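PDB 6FTH: extracellular solute-binding protein, family 1 from Bifidobacterium longum subsp. infantis, which probably binds human milk oligosaccharides outside the cell and delivers them to an ABC transporter for uptake. Local coordinates for residues Gly221-Phe226 and Lys326-Gly331. Numbering follows the deposited sequence.
Sequences GIVTGF and KTVWDG
G221-F226 and K326-G331 run side by side in the same direction, their end-to-end lines 12° apart, and T224 faces D330 with CA atoms 4.6 Å apart. Both are loops of the type 2 periplasmic-binding-protein fold: the first comes between strands 197-199 and 235-238, the second between strands 311-313 and 336-337, and they are joined here without forming a regular sheet. One backbone bond links them directly, G331 N to T224 O at 2.8 Å. Beside it the D330 carboxylate reaches over to the other loop, CG anti to the backbone N (chi1 -175°), and its OD2 takes two bonds. The hydroxyl OG1 of T224 donates to D330 OD2 at 2.7 Å, arriving on the anti side and 23° out of the carboxylate plane, while F226 N meets the syn lone pair of the same OD2 at 2.9 Å in a nearly straight bond. An alanine in place of D330 would probably leave F226 N without this acceptor and the T224 hydroxyl with one partner fewer. The other carboxylate oxygen, OD1, is held by T151 and S332, and N218 also bonds T224 OG1, which further restrains this buried polar cluster. T224 in turn sets its CB over the centre of the F226 ring. Toward the G221 end the contact becomes apolar: V223 and V328 cross at about a right angle, CG2 to CG2 at 3.7 Å, and CG1 of V223 lies against W329 O and G331 N. W329 itself turns to the far side, stacking on Y435 and bonding Q153 O through NE1. Beside G221 a water sits between two carbonyls, 2.7 Å from K326 O and a longer 3.3 Å from G221 O.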
loop_
_atom_site.group_PDB
_atom_site.type_symbol
_atom_site.label_atom_id
_atom_site.label_comp_id
_atom_site.label_asym_id
_atom_site.label_seq_id
_atom_site.Cartn_x
_atom_site.Cartn_y
_atom_site.Cartn_z
ATOM N N GLY A 221 18.857 -3.057 8.597
ATOM C CA GLY A 221 18.390 -2.410 9.797
ATOM C C GLY A 221 17.651 -1.110 9.580
ATOM O O GLY A 221 17.370 -0.412 10.561
ATOM N N ILE A 222 17.328 -0.761 8.331
ATOM C CA ILE A 222 16.500 0.403 7.997
ATOM C C ILE A 222 15.090 -0.091 7.711
ATOM O O ILE A 222 14.884 -0.919 6.814
ATOM C CB ILE A 222 17.076 1.193 6.812
ATOM C CG1 ILE A 222 18.383 1.888 7.224
ATOM C CG2 ILE A 222 16.060 2.233 6.287
ATOM C CD1 ILE A 222 19.120 2.561 6.065
ATOM N N VAL A 223 14.116 0.412 8.474
ATOM C CA VAL A 223 12.719 -0.001 8.320
ATOM C C VAL A 223 12.116 0.713 7.119
ATOM O O VAL A 223 12.055 1.947 7.084
ATOM C CB VAL A 223 11.900 0.318 9.581
ATOM C CG1 VAL A 223 10.473 -0.202 9.415
ATOM C CG2 VAL A 223 12.532 -0.265 10.801
ATOM N N THR A 224 11.652 -0.054 6.142
ATOM C CA THR A 224 10.936 0.533 5.011
ATOM C C THR A 224 9.438 0.641 5.302
ATOM O O THR A 224 8.898 0.024 6.232
ATOM C CB THR A 224 11.151 -0.259 3.709
ATOM O OG1 THR A 224 10.586 -1.572 3.836
ATOM C CG2 THR A 224 12.628 -0.424 3.368
ATOM N N GLY A 225 8.771 1.474 4.508
ATOM C CA GLY A 225 7.329 1.648 4.625
ATOM C C GLY A 225 6.710 1.874 3.264
ATOM O O GLY A 225 6.153 2.937 2.967
ATOM N N PHE A 226 6.793 0.852 2.434
ATOM C CA PHE A 226 6.521 1.026 1.017
ATOM C C PHE A 226 5.039 0.951 0.630
ATOM O O PHE A 226 4.729 1.109 -0.558
ATOM C CB PHE A 226 7.380 0.074 0.167
ATOM C CG PHE A 226 8.872 0.396 0.157
ATOM C CD1 PHE A 226 9.374 1.637 0.517
ATOM C CD2 PHE A 226 9.782 -0.576 -0.231
ATOM C CE1 PHE A 226 10.743 1.891 0.481
ATOM C CE2 PHE A 226 11.134 -0.336 -0.244
ATOM C CZ PHE A 226 11.620 0.917 0.101
ATOM N N LYS A 326 18.670 -6.957 15.084
ATOM C CA LYS A 326 18.689 -5.638 14.476
ATOM C C LYS A 326 18.121 -5.651 13.064
ATOM O O LYS A 326 17.955 -4.585 12.467
ATOM C CB LYS A 326 20.116 -5.042 14.464
ATOM C CG LYS A 326 20.694 -4.687 15.828
ATOM C CD LYS A 326 22.166 -4.168 15.718
ATOM C CE LYS A 326 23.250 -5.302 15.706
ATOM N NZ LYS A 326 24.157 -5.502 14.459
ATOM N N THR A 327 17.823 -6.832 12.524
ATOM C CA THR A 327 17.220 -6.954 11.204
ATOM C C THR A 327 15.723 -6.720 11.344
ATOM O O THR A 327 15.084 -7.239 12.262
ATOM C CB THR A 327 17.483 -8.363 10.668
ATOM O OG1 THR A 327 18.890 -8.653 10.687
ATOM C CG2 THR A 327 17.018 -8.494 9.217
ATOM N N VAL A 328 15.162 -5.937 10.433
ATOM C CA VAL A 328 13.778 -5.486 10.546
ATOM C C VAL A 328 13.007 -5.979 9.332
ATOM O O VAL A 328 13.559 -6.673 8.482
ATOM C CB VAL A 328 13.681 -3.958 10.716
ATOM C CG1 VAL A 328 14.374 -3.565 12.032
ATOM C CG2 VAL A 328 14.293 -3.188 9.502
ATOM N N TRP A 329 11.719 -5.639 9.259
ATOM C CA TRP A 329 10.937 -5.830 8.052
ATOM C C TRP A 329 10.035 -4.606 7.902
ATOM O O TRP A 329 9.847 -3.833 8.842
ATOM C CB TRP A 329 10.175 -7.176 8.027
ATOM C CG TRP A 329 9.476 -7.389 6.732
ATOM C CD1 TRP A 329 8.122 -7.433 6.520
ATOM C CD2 TRP A 329 10.091 -7.534 5.449
ATOM N NE1 TRP A 329 7.860 -7.587 5.190
ATOM C CE2 TRP A 329 9.050 -7.659 4.507
ATOM C CE3 TRP A 329 11.415 -7.544 5.003
ATOM C CZ2 TRP A 329 9.297 -7.796 3.155
ATOM C CZ3 TRP A 329 11.653 -7.679 3.648
ATOM C CH2 TRP A 329 10.607 -7.800 2.752
ATOM N N ASP A 330 9.514 -4.426 6.690
ATOM C CA ASP A 330 8.687 -3.273 6.344
ATOM C C ASP A 330 7.598 -3.051 7.384
ATOM O O ASP A 330 6.901 -3.983 7.781
ATOM C CB ASP A 330 8.074 -3.538 4.954
ATOM C CG ASP A 330 7.282 -2.377 4.419
ATOM O OD1 ASP A 330 6.094 -2.232 4.814
ATOM O OD2 ASP A 330 7.864 -1.624 3.583
ATOM N N GLY A 331 7.425 -1.791 7.773
ATOM C CA GLY A 331 6.528 -1.446 8.849
ATOM C C GLY A 331 5.174 -0.930 8.424
ATOM O O GLY A 331 4.457 -0.357 9.254
HETATM O O HOH W 1 17.611 -2.040 13.409
#